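Local coordinates for DNA binding protein (Mycobacterium tuberculosis, PDB 4NB5) that represses its own gene and the genes of MmpS-MmpL transport systems by binding directly to their promoter regions as a MarR-type homodimer, at the interface of chains A and B. Sequence-based numbering; all coordinates share one arbitrary frame. Chains: chain A/B, DNA binding protein.

Contact 1: the interface of chains A and B. Residues chain A 23, 26, 30, 100; chain B 107, 110, 113-114, 143.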
ATOM      1  N   MET A  23      -7.348  17.383   2.768  1.00 13.77           N
ATOM      2  CA  MET A  23      -8.074  16.404   3.566  1.00  9.47           C
ATOM      3  C   MET A  23      -9.268  15.856   2.775  1.00 11.72           C
ATOM      4  O   MET A  23      -9.617  14.681   2.909  1.00 12.31           O
ATOM      5  CB  MET A  23      -8.544  17.011   4.888  1.00 12.31           C
ATOM      6  CG  MET A  23      -7.408  17.275   5.870  1.00 13.89           C
ATOM      7  SD  MET A  23      -6.789  15.788   6.674  1.00 15.91           S
ATOM      8  CE  MET A  23      -8.221  15.320   7.647  1.00 23.41           C
ATOM      9  N   TYR A  26      -7.725  13.172   0.618  1.00 21.17           N
ATOM     10  CA  TYR A  26      -7.447  11.956   1.365  1.00 23.58           C
ATOM     11  C   TYR A  26      -8.726  11.147   1.514  1.00 33.28           C
ATOM     12  O   TYR A  26      -8.721   9.931   1.345  1.00 19.90           O
ATOM     13  CB  TYR A  26      -6.855  12.279   2.738  1.00 24.91           C
ATOM     14  CG  TYR A  26      -6.725  11.083   3.652  1.00 13.97           C
ATOM     15  CD1 TYR A  26      -5.592  10.278   3.624  1.00 22.30           C
ATOM     16  CD2 TYR A  26      -7.728  10.760   4.552  1.00 22.84           C
ATOM     17  CE1 TYR A  26      -5.472   9.185   4.460  1.00 30.28           C
ATOM     18  CE2 TYR A  26      -7.617   9.671   5.391  1.00 21.25           C
ATOM     19  CZ  TYR A  26      -6.488   8.885   5.341  1.00 34.41           C
ATOM     20  OH  TYR A  26      -6.384   7.802   6.181  1.00 37.01           O
ATOM     21  N   ARG A  30      -9.864   7.314  -0.424  0.55 31.16           N
ATOM     22  CA  ARG A  30     -10.282   6.117   0.296  0.55 31.36           C
ATOM     23  C   ARG A  30     -11.776   5.864   0.133  0.55 21.55           C
ATOM     24  O   ARG A  30     -12.408   5.236   0.985  0.55 25.34           O
ATOM     25  CB  ARG A  30      -9.931   6.229   1.779  0.55 31.08           C
ATOM     26  CG  ARG A  30      -8.436   6.275   2.064  0.55 37.78           C
ATOM     27  CD  ARG A  30      -8.113   5.629   3.403  0.55 41.19           C
ATOM     28  NE  ARG A  30      -7.529   4.301   3.241  0.55 51.60           N
ATOM     29  CZ  ARG A  30      -7.431   3.396   4.211  0.55 42.90           C
ATOM     30  NH1 ARG A  30      -7.888   3.657   5.428  0.55 37.10           N
ATOM     31  NH2 ARG A  30      -6.879   2.219   3.962  0.55 38.13           N
ATOM     32  N   PHE A 100      -8.441  11.664  17.339  1.00 10.88           N
ATOM     33  CA  PHE A 100      -7.966  10.498  16.607  1.00  8.88           C
ATOM     34  C   PHE A 100      -7.847   9.266  17.491  1.00  9.42           C
ATOM     35  O   PHE A 100      -7.954   8.145  16.996  1.00  9.17           O
ATOM     36  CB  PHE A 100      -6.700  10.809  15.803  1.00  9.10           C
ATOM     37  CG  PHE A 100      -6.994  11.567  14.535  1.00 10.84           C
ATOM     38  CD1 PHE A 100      -7.289  12.922  14.578  1.00 10.59           C
ATOM     39  CD2 PHE A 100      -7.045  10.914  13.316  1.00 14.06           C
ATOM     40  CE1 PHE A 100      -7.603  13.611  13.417  1.00 11.91           C
ATOM     41  CE2 PHE A 100      -7.353  11.603  12.153  1.00 18.55           C
ATOM     42  CZ  PHE A 100      -7.636  12.949  12.204  1.00 13.80           C
TER
ATOM     43  N   ARG B 107      -3.502   0.425   6.126  1.00 13.65           N
ATOM     44  CA  ARG B 107      -3.883   1.407   7.141  1.00 12.93           C
ATOM     45  C   ARG B 107      -2.670   2.118   7.735  1.00 11.56           C
ATOM     46  O   ARG B 107      -2.739   3.315   8.039  1.00 15.03           O
ATOM     47  CB  ARG B 107      -4.695   0.767   8.263  1.00 17.81           C
ATOM     48  CG  ARG B 107      -6.163   0.667   7.945  1.00 28.76           C
ATOM     49  CD  ARG B 107      -7.032   1.142   9.098  1.00 57.41           C
ATOM     50  NE  ARG B 107      -6.573   2.400   9.692  1.00 43.46           N
ATOM     51  CZ  ARG B 107      -7.029   3.611   9.374  1.00 49.13           C
ATOM     52  NH1 ARG B 107      -7.968   3.767   8.449  1.00 56.51           N
ATOM     53  NH2 ARG B 107      -6.539   4.677   9.988  1.00 56.22           N
ATOM     54  N   ALA B 110      -1.937   4.710   5.322  1.00 10.23           N
ATOM     55  CA  ALA B 110      -2.956   5.743   5.438  1.00 13.21           C
ATOM     56  C   ALA B 110      -2.676   6.669   6.625  1.00  9.28           C
ATOM     57  O   ALA B 110      -2.837   7.894   6.533  1.00 13.02           O
ATOM     58  CB  ALA B 110      -4.336   5.101   5.570  1.00 13.46           C
ATOM     59  N   GLU B 113       0.169   9.011   5.800  1.00 10.52           N
ATOM     60  CA  GLU B 113      -0.279  10.066   4.903  1.00 10.90           C
ATOM     61  C   GLU B 113      -1.030  11.142   5.678  1.00 11.67           C
ATOM     62  O   GLU B 113      -0.878  12.330   5.406  1.00 13.62           O
ATOM     63  CB  GLU B 113      -1.163   9.487   3.801  1.00 11.29           C
ATOM     64  CG  GLU B 113      -0.407   8.585   2.845  1.00 13.80           C
ATOM     65  CD  GLU B 113      -1.294   7.959   1.785  1.00 29.47           C
ATOM     66  OE1 GLU B 113      -0.742   7.360   0.840  1.00 38.35           O
ATOM     67  OE2 GLU B 113      -2.534   8.063   1.894  1.00 43.84           O
ATOM     68  N   LEU B 114      -1.838  10.719   6.647  1.00 10.39           N
ATOM     69  CA  LEU B 114      -2.566  11.659   7.492  1.00 10.14           C
ATOM     70  C   LEU B 114      -1.612  12.462   8.367  1.00 15.90           C
ATOM     71  O   LEU B 114      -1.837  13.646   8.616  1.00 13.27           O
ATOM     72  CB  LEU B 114      -3.575  10.920   8.372  1.00 14.14           C
ATOM     73  CG  LEU B 114      -4.890  10.558   7.690  1.00 26.78           C
ATOM     74  CD1 LEU B 114      -5.718   9.650   8.588  1.00 25.45           C
ATOM     75  CD2 LEU B 114      -5.670  11.817   7.340  1.00 24.49           C
ATOM     76  N   LEU B 143      -1.217   9.573  15.639  1.00 11.26           N
ATOM     77  CA  LEU B 143      -0.938   8.800  14.431  1.00  9.30           C
ATOM     78  C   LEU B 143       0.485   8.231  14.433  1.00 12.27           C
ATOM     79  O   LEU B 143       0.688   7.062  14.098  1.00 12.97           O
ATOM     80  CB  LEU B 143      -1.173   9.647  13.181  1.00 10.74           C
ATOM     81  CG  LEU B 143      -2.629  10.054  12.920  1.00 11.86           C
ATOM     82  CD1 LEU B 143      -2.705  11.113  11.831  1.00 13.39           C
ATOM     83  CD2 LEU B 143      -3.445   8.838  12.548  1.00 16.35           C
TER
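A:Tyr26 lays one face of its ring against B:Leu114, the two side chains crossing at about a right angle. B:Leu114 CD2 stands over the centre of the ring, 3.5 Å from its centroid, in a CH-pi contact, while CG of the same leucine reaches 3.3 Å from A:Tyr26 CZ, near the hydroxyl end. A:Tyr26 points its CG away from its own backbone N (chi1 172°), which sends the ring from helix 16-29 of chain A onto helix 99-124 of chain B. B:Ala110 CB, one turn before the leucine, lies 3.4 Å from A:Tyr26 OH. As modelled, the same methyl also sits above the guanidinium face of A:Arg30, 3.8 Å from its CZ, but A:Arg30 and B:Arg107 are both poorly ordered; their guanidinium planes are turned 61° apart and no hydrogen bond joins them. On the flanks, A:Met23 SD touches B:Leu114 CD2 at 4.2 Å, and A:Phe100 CD2 meets B:Leu143 CD2, also at 4.2 Å, bringing helix 134-159 into the contact. The patch is thus a largely apolar helix-to-helix seam of the homodimer. A:Tyr26, A:Arg30 and B:Arg107 are pocket positions for 1,3-dihydroxypropan-2-yl octadecanoate, so dimer packing and ligand binding may be coupled here.

Contact 2: the interface of chains A and B. Residues chain A 16, 45-47; chain B 132, 135.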
ATOM      1  N   ILE A  16      -4.848  27.817   4.625  1.00 35.18           N
ATOM      2  CA  ILE A  16      -5.680  26.943   5.438  1.00 23.09           C
ATOM      3  C   ILE A  16      -6.599  26.163   4.510  1.00 22.64           C
ATOM      4  O   ILE A  16      -6.752  24.949   4.654  1.00 18.08           O
ATOM      5  CB  ILE A  16      -6.490  27.716   6.497  1.00 27.85           C
ATOM      6  CG1 ILE A  16      -5.697  27.808   7.800  1.00 29.65           C
ATOM      7  CG2 ILE A  16      -7.826  27.044   6.766  1.00 41.07           C
ATOM      8  CD1 ILE A  16      -5.339  26.452   8.409  1.00 37.44           C
ATOM      9  N   VAL A  45      -8.839  22.864  12.230  1.00  7.74           N
ATOM     10  CA  VAL A  45      -8.088  24.122  12.178  1.00  9.96           C
ATOM     11  C   VAL A  45      -8.899  25.381  12.468  1.00 12.13           C
ATOM     12  O   VAL A  45      -8.325  26.463  12.646  1.00 12.94           O
ATOM     13  CB  VAL A  45      -7.396  24.312  10.803  1.00  9.54           C
ATOM     14  CG1 VAL A  45      -6.408  23.187  10.552  1.00 14.45           C
ATOM     15  CG2 VAL A  45      -8.422  24.403   9.683  1.00 12.35           C
ATOM     16  N   CYS A  46     -10.220  25.266  12.508  1.00  9.47           N
ATOM     17  CA  CYS A  46     -11.068  26.447  12.648  1.00 12.42           C
ATOM     18  C   CYS A  46     -10.959  27.114  14.022  1.00 11.10           C
ATOM     19  O   CYS A  46     -10.581  26.486  15.011  1.00 12.51           O
ATOM     20  CB  CYS A  46     -12.529  26.073  12.384  1.00 11.77           C
ATOM     21  SG  CYS A  46     -13.201  24.853  13.520  1.00  9.66           S
ATOM     22  N   ASP A  47     -11.314  28.395  14.085  1.00 10.73           N
ATOM     23  CA  ASP A  47     -11.365  29.107  15.350  1.00 10.56           C
ATOM     24  C   ASP A  47     -12.602  30.000  15.343  1.00 10.29           C
ATOM     25  O   ASP A  47     -12.803  30.753  14.391  1.00 16.20           O
ATOM     26  CB  ASP A  47     -10.098  29.949  15.535  1.00 14.70           C
ATOM     27  CG  ASP A  47     -10.055  30.664  16.879  1.00 21.36           C
ATOM     28  OD1 ASP A  47     -10.143  30.000  17.935  1.00 20.27           O
ATOM     29  OD2 ASP A  47      -9.926  31.901  16.876  1.00 32.37           O
TER
ATOM     30  N   ARG B 132      -4.341  27.155  19.056  1.00 12.45           N
ATOM     31  CA  ARG B 132      -5.187  26.827  17.911  1.00 11.11           C
ATOM     32  C   ARG B 132      -4.701  25.553  17.230  1.00 11.29           C
ATOM     33  O   ARG B 132      -5.484  24.848  16.586  1.00 11.25           O
ATOM     34  CB  ARG B 132      -5.218  27.968  16.902  1.00 11.05           C
ATOM     35  CG  ARG B 132      -6.287  27.809  15.839  1.00  8.34           C
ATOM     36  CD  ARG B 132      -6.389  29.019  14.926  1.00 13.55           C
ATOM     37  NE  ARG B 132      -7.093  28.694  13.686  1.00 12.02           N
ATOM     38  CZ  ARG B 132      -7.095  29.456  12.601  1.00 15.04           C
ATOM     39  NH1 ARG B 132      -6.452  30.625  12.598  1.00 13.90           N
ATOM     40  NH2 ARG B 132      -7.745  29.058  11.517  1.00 15.05           N
ATOM     41  N   ARG B 135      -5.201  20.720  18.351  1.00 10.73           N
ATOM     42  CA  ARG B 135      -5.885  19.591  17.713  1.00  6.07           C
ATOM     43  C   ARG B 135      -4.990  18.871  16.705  1.00  6.02           C
ATOM     44  O   ARG B 135      -4.948  17.636  16.665  1.00 10.09           O
ATOM     45  CB  ARG B 135      -7.157  20.068  17.010  1.00  7.41           C
ATOM     46  CG  ARG B 135      -8.265  20.525  17.948  1.00  9.53           C
ATOM     47  CD  ARG B 135      -9.216  21.460  17.213  1.00  9.70           C
ATOM     48  NE  ARG B 135      -8.585  22.759  16.966  1.00  8.53           N
ATOM     49  CZ  ARG B 135      -9.083  23.716  16.195  1.00 11.00           C
ATOM     50  NH1 ARG B 135     -10.235  23.545  15.561  1.00  8.76           N
ATOM     51  NH2 ARG B 135      -8.414  24.862  16.058  1.00 12.06           N
TER
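B:Arg132 and B:Arg135 each direct a guanidinium group at a backbone carbonyl of chain A, and hydrogen bonds dominate the contact. B:Arg132 uses the side edge of its guanidinium to grip A:Val45 O, through NE at 2.8 Å and through NH2 at 2.9 Å. The oxygen lies in the guanidinium plane, and NE arrives nearly along the C=O axis. With CG opposite its backbone N (chi1 -168°) and the chain extended as far as NE, B:Arg132 spans the gap to this oxygen. B:Arg135 meets A:Cys46 O end-on instead: NH2 donates at 2.9 Å and NH1 at 3.0 Å, the latter on a lone pair in the carbonyl plane. NH2 of B:Arg135 also donates to B:Arg132 O at 3.0 Å, so one arginine is tied to the backbone of the other.

Packing is slight: A:Asp47 CB rests 3.9 Å from B:Arg132 CD. Electrostatics may help from a distance, since A:Asp47 OD2 stays 5.3 Å from B:Arg132 NE without bonding it.

In the fold, the acceptors mark the C-terminal end of helix 34-45 and the coil that follows it in chain A, ahead of the helix-turn-helix motif, whereas the arginines come from the 3-10 helix 130-133 and the first turn of helix 134-159 in chain B.

Contact 3: the interface of chains A and B. Residues chain A 76, 110-111, 113-114; chain B 26, 30.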
ATOM      1  N   GLN A  76     -20.228   9.321  13.765  1.00  7.36           N
ATOM      2  CA  GLN A  76     -20.180   7.861  13.796  1.00  9.37           C
ATOM      3  C   GLN A  76     -18.747   7.332  13.871  1.00 10.43           C
ATOM      4  O   GLN A  76     -18.474   6.338  14.560  1.00 11.93           O
ATOM      5  CB  GLN A  76     -20.861   7.297  12.549  1.00 11.61           C
ATOM      6  CG  GLN A  76     -20.780   5.787  12.422  1.00 22.12           C
ATOM      7  CD  GLN A  76     -21.114   5.300  11.026  1.00 28.31           C
ATOM      8  OE1 GLN A  76     -21.166   6.080  10.070  1.00 32.65           O
ATOM      9  NE2 GLN A  76     -21.346   4.003  10.901  1.00 23.54           N
ATOM     10  N   ALA A 110     -15.678  -1.279  15.408  1.00  7.71           N
ATOM     11  CA  ALA A 110     -15.975  -1.715  14.042  1.00  7.77           C
ATOM     12  C   ALA A 110     -15.331  -3.073  13.750  1.00  9.45           C
ATOM     13  O   ALA A 110     -15.928  -3.943  13.105  1.00 10.53           O
ATOM     14  CB  ALA A 110     -15.492  -0.677  13.040  1.00 12.26           C
ATOM     15  N   MET A 111     -14.105  -3.257  14.213  1.00  8.78           N
ATOM     16  CA  MET A 111     -13.407  -4.521  14.008  0.50  6.04           C
ATOM     17  C   MET A 111     -14.152  -5.653  14.701  1.00  8.73           C
ATOM     18  O   MET A 111     -14.273  -6.751  14.159  1.00  9.23           O
ATOM     19  CB  MET A 111     -11.971  -4.444  14.528  0.50  8.83           C
ATOM     20  CG  MET A 111     -10.986  -3.776  13.583  0.50 12.59           C
ATOM     21  SD  MET A 111      -9.271  -4.018  14.110  0.50 14.69           S
ATOM     22  CE  MET A 111      -9.327  -3.185  15.692  0.50  5.77           C
ATOM     23  N   GLU A 113     -17.340  -5.805  15.328  1.00 11.03           N
ATOM     24  CA  GLU A 113     -18.538  -6.072  14.548  1.00  9.01           C
ATOM     25  C   GLU A 113     -18.187  -6.929  13.333  1.00 13.02           C
ATOM     26  O   GLU A 113     -18.883  -7.892  13.014  1.00  9.52           O
ATOM     27  CB  GLU A 113     -19.206  -4.764  14.114  1.00 10.95           C
ATOM     28  CG  GLU A 113     -20.496  -5.001  13.372  1.00 15.68           C
ATOM     29  CD  GLU A 113     -21.152  -3.732  12.872  1.00 29.26           C
ATOM     30  OE1 GLU A 113     -20.665  -2.622  13.187  1.00 30.61           O
ATOM     31  OE2 GLU A 113     -22.166  -3.853  12.153  1.00 28.27           O
ATOM     32  N   LEU A 114     -17.088  -6.582  12.669  1.00  8.44           N
ATOM     33  CA  LEU A 114     -16.644  -7.309  11.493  1.00  7.79           C
ATOM     34  C   LEU A 114     -16.235  -8.739  11.860  1.00  7.07           C
ATOM     35  O   LEU A 114     -16.489  -9.694  11.121  1.00  9.62           O
ATOM     36  CB  LEU A 114     -15.479  -6.559  10.850  1.00 11.37           C
ATOM     37  CG  LEU A 114     -15.067  -7.038   9.464  1.00 11.27           C
ATOM     38  CD1 LEU A 114     -16.255  -7.020   8.501  1.00 10.76           C
ATOM     39  CD2 LEU A 114     -13.951  -6.173   8.934  1.00 14.40           C
TER
ATOM     40  N   TYR B  26     -22.433  -3.914   6.272  1.00 10.68           N
ATOM     41  CA  TYR B  26     -21.303  -3.393   7.047  1.00 10.34           C
ATOM     42  C   TYR B  26     -20.613  -2.257   6.298  1.00 11.18           C
ATOM     43  O   TYR B  26     -20.277  -1.216   6.878  1.00 10.37           O
ATOM     44  CB  TYR B  26     -20.302  -4.517   7.343  1.00 10.42           C
ATOM     45  CG  TYR B  26     -19.110  -4.060   8.148  1.00  8.39           C
ATOM     46  CD1 TYR B  26     -17.980  -3.555   7.524  1.00 11.65           C
ATOM     47  CD2 TYR B  26     -19.128  -4.104   9.538  1.00 14.85           C
ATOM     48  CE1 TYR B  26     -16.896  -3.119   8.259  1.00 15.80           C
ATOM     49  CE2 TYR B  26     -18.052  -3.673  10.279  1.00 16.09           C
ATOM     50  CZ  TYR B  26     -16.941  -3.180   9.638  1.00 13.64           C
ATOM     51  OH  TYR B  26     -15.864  -2.746  10.373  1.00 17.17           O
ATOM     52  N   ARG B  30     -21.072   2.406   6.697  1.00 19.66           N
ATOM     53  CA  ARG B  30     -19.886   3.233   6.879  1.00 18.73           C
ATOM     54  C   ARG B  30     -19.568   4.065   5.650  1.00 18.26           C
ATOM     55  O   ARG B  30     -18.413   4.433   5.412  1.00 24.28           O
ATOM     56  CB  ARG B  30     -18.714   2.334   7.230  1.00 19.52           C
ATOM     57  CG  ARG B  30     -18.921   1.717   8.569  1.00 18.33           C
ATOM     58  CD  ARG B  30     -17.903   0.667   8.921  1.00 20.21           C
ATOM     59  NE  ARG B  30     -18.117   0.268  10.302  1.00 18.26           N
ATOM     60  CZ  ARG B  30     -19.115  -0.501  10.719  1.00 18.69           C
ATOM     61  NH1 ARG B  30     -19.999  -0.994   9.855  1.00 26.14           N
ATOM     62  NH2 ARG B  30     -19.228  -0.787  12.006  1.00 27.00           N
TER
HETATM   63  O   HOH W   1     -22.520  -2.091  10.504  1.00 35.13           O
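B:Arg30 forms a salt bridge with A:Glu113, its NH2 donating to the carboxylate oxygen OE1 at 2.6 Å. The two side chains approach from opposite directions. OE1 lies in the guanidinium plane, but the nitrogen comes in from above the carboxylate plane, and the two planes are 63° apart, so this is not a flat paired bridge. A:Glu113 is fully extended, with CG opposite the backbone N (chi1 -177°), which carries its carboxylate from helix 99-124 across to chain B.

Further polar contacts surround the bridge. NH1 of B:Arg30 donates to the backbone O of B:Tyr26 at 3.0 Å, which holds the guanidinium beside the end of helix 16-28. NH1 also bonds water 1 at 2.8 Å; this water contacts A:Glu113 OE2 as well, at a short separation, and so links the two side chains a second time. Separately, a weak hydrogen bond runs from B:Tyr26 OH to A:Ala110 O.

Packing centres on the B:Tyr26 ring, which is covered on both faces. A:Leu114 CD1 stands over the centre of one, in a CH-pi contact. The guanidinium of B:Arg30 lies across the other, displaced toward the rim. A:Glu113 passes the ring at a slant, its carboxylate plane steeply inclined to it. At the hydroxyl end, A:Ala110 CB comes within 3.4 Å of B:Tyr26 OH.

Contact 4: the interface of chains A and B. Residues chain A 135; chain B 43-46, 49, 95.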
ATOM      1  N   ARG A 135      -9.721 -18.648   4.893  1.00  9.11           N
ATOM      2  CA  ARG A 135      -9.744 -17.195   4.732  1.00  7.96           C
ATOM      3  C   ARG A 135     -10.490 -16.525   5.885  1.00  7.03           C
ATOM      4  O   ARG A 135     -10.035 -15.521   6.450  1.00  8.62           O
ATOM      5  CB  ARG A 135     -10.409 -16.816   3.411  1.00  7.80           C
ATOM      6  CG  ARG A 135      -9.615 -17.196   2.174  1.00  8.42           C
ATOM      7  CD  ARG A 135     -10.515 -17.275   0.958  1.00 12.64           C
ATOM      8  NE  ARG A 135     -11.353 -18.466   1.017  1.00 11.45           N
ATOM      9  CZ  ARG A 135     -12.350 -18.728   0.183  1.00 12.80           C
ATOM     10  NH1 ARG A 135     -12.654 -17.876  -0.783  1.00  8.88           N
ATOM     11  NH2 ARG A 135     -13.039 -19.858   0.313  1.00 11.16           N
TER
ATOM     12  N   LEU B  43     -15.651 -13.089  -1.891  1.00  9.96           N
ATOM     13  CA  LEU B  43     -14.284 -13.593  -2.076  1.00  7.34           C
ATOM     14  C   LEU B  43     -13.725 -14.254  -0.821  1.00  7.38           C
ATOM     15  O   LEU B  43     -12.717 -14.959  -0.881  1.00  7.95           O
ATOM     16  CB  LEU B  43     -13.359 -12.474  -2.568  1.00  7.86           C
ATOM     17  CG  LEU B  43     -13.637 -12.028  -4.004  1.00 10.86           C
ATOM     18  CD1 LEU B  43     -12.908 -10.745  -4.321  1.00 10.34           C
ATOM     19  CD2 LEU B  43     -13.233 -13.116  -5.001  1.00 11.25           C
ATOM     20  N   LEU B  44     -14.385 -14.040   0.313  1.00  6.89           N
ATOM     21  CA  LEU B  44     -14.032 -14.710   1.556  1.00  7.25           C
ATOM     22  C   LEU B  44     -14.583 -16.136   1.656  1.00  8.99           C
ATOM     23  O   LEU B  44     -14.065 -16.941   2.416  1.00 11.71           O
ATOM     24  CB  LEU B  44     -14.548 -13.895   2.745  1.00  5.86           C
ATOM     25  CG  LEU B  44     -13.595 -12.783   3.161  1.00  6.75           C
ATOM     26  CD1 LEU B  44     -14.349 -11.682   3.870  1.00  9.06           C
ATOM     27  CD2 LEU B  44     -12.506 -13.304   4.056  1.00 10.20           C
ATOM     28  N   VAL B  45     -15.634 -16.444   0.900  1.00  7.40           N
ATOM     29  CA  VAL B  45     -16.303 -17.736   1.053  1.00 10.65           C
ATOM     30  C   VAL B  45     -16.428 -18.543  -0.231  1.00 10.25           C
ATOM     31  O   VAL B  45     -16.807 -19.707  -0.179  1.00 11.08           O
ATOM     32  CB  VAL B  45     -17.726 -17.584   1.639  1.00  8.10           C
ATOM     33  CG1 VAL B  45     -17.660 -17.022   3.047  1.00 15.27           C
ATOM     34  CG2 VAL B  45     -18.593 -16.717   0.742  1.00 13.82           C
ATOM     35  N   CYS B  46     -16.134 -17.939  -1.376  1.00 10.47           N
ATOM     36  CA  CYS B  46     -16.339 -18.627  -2.647  1.00 10.66           C
ATOM     37  C   CYS B  46     -15.377 -19.801  -2.839  1.00 10.64           C
ATOM     38  O   CYS B  46     -14.318 -19.884  -2.211  1.00 11.65           O
ATOM     39  CB  CYS B  46     -16.205 -17.644  -3.810  1.00 12.50           C
ATOM     40  SG  CYS B  46     -14.583 -16.864  -3.913  1.00 11.17           S
ATOM     41  N   GLU B  49     -11.366 -20.167  -4.818  1.00 15.77           N
ATOM     42  CA  GLU B  49     -11.046 -18.847  -4.304  1.00 13.17           C
ATOM     43  C   GLU B  49     -10.905 -17.821  -5.419  1.00 14.47           C
ATOM     44  O   GLU B  49     -11.334 -16.679  -5.267  1.00 14.40           O
ATOM     45  CB  GLU B  49      -9.783 -18.907  -3.448  1.00 17.23           C
ATOM     46  CG  GLU B  49      -9.944 -19.826  -2.251  1.00 19.12           C
ATOM     47  CD  GLU B  49      -8.741 -19.832  -1.334  1.00 24.83           C
ATOM     48  OE1 GLU B  49      -7.886 -18.932  -1.460  1.00 33.31           O
ATOM     49  OE2 GLU B  49      -8.653 -20.745  -0.486  1.00 40.61           O
ATOM     50  N   LEU B  95      -9.063 -13.185  -3.132  1.00 11.22           N
ATOM     51  CA  LEU B  95      -8.681 -12.613  -1.856  1.00  9.37           C
ATOM     52  C   LEU B  95      -7.192 -12.821  -1.666  1.00 10.73           C
ATOM     53  O   LEU B  95      -6.648 -13.882  -1.983  1.00 11.97           O
ATOM     54  CB  LEU B  95      -9.441 -13.294  -0.725  1.00 11.92           C
ATOM     55  CG  LEU B  95      -9.393 -12.588   0.620  1.00 11.33           C
ATOM     56  CD1 LEU B  95     -10.343 -11.402   0.634  1.00 12.14           C
ATOM     57  CD2 LEU B  95      -9.729 -13.571   1.730  1.00 12.37           C
TER
HETATM   58  O   HOH W   2      -9.977 -20.542   2.421  1.00 12.50           O
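The C-terminal end of helix 34-45 in chain B, together with the coil beyond it, receives A:Arg135 from the first turn of helix 134-158. The guanidinium takes up carbonyl oxygens there. NH1 and NH2 grip B:Cys46 O end-on, at 3.0 Å and 2.8 Å, and NH1 lies in the carbonyl plane, directed at a lone pair of the oxygen. NH1 also donates to B:Leu43 O at 2.9 Å, this time from well above the carbonyl plane. A bend at chi3 (-73°) turns the tip of the otherwise extended chain toward these oxygens.

Both faces of the guanidinium are covered. B:Leu44 O sits over the centre of one; over the other lies B:Glu49 CG, 3.6 Å from A:Arg135 CZ. The B:Glu49 side chain runs antiparallel to the arginine, its carboxylate stacked with its plane 10° from that of the guanidinium. Its OE2 forms a long salt bridge to A:Arg135 NE at 3.8 Å, and water 2 bridges the same two groups while also bonding A:Arg135 N. Closer to the backbone, B:Leu95 CD2 packs 3.7 Å from A:Arg135 CG.

A positive group here probably suits the partial negative charge of the helix end. Flanked on both faces and bonded at its tip, A:Arg135 ties the helix that leads toward the DNA-binding motif of one subunit to the C-terminal helix of the other, which probably helps to hold the homodimer together.

Contacts 1 and 3 are twin regions of the two-fold interface, their C-alpha centres about 18 Å apart; both set Tyr26 and Arg30 against helix 99-124. They differ in detail: Leu114 and Glu113 adopt other torsions, and Arg30 is ordered with a salt bridge only in contact 3, so the dimer is locally asymmetric. Contacts 2 and 4, about 44 Å apart at opposite ends, share the Arg135–Cys46 grip. Contact 2 lies about 18 Å from contact 1, and contact 4 about 20 Å from contact 3. The ends are alike in both copies while the middle beside the ligand pocket differs, which suggests a more adaptable centre.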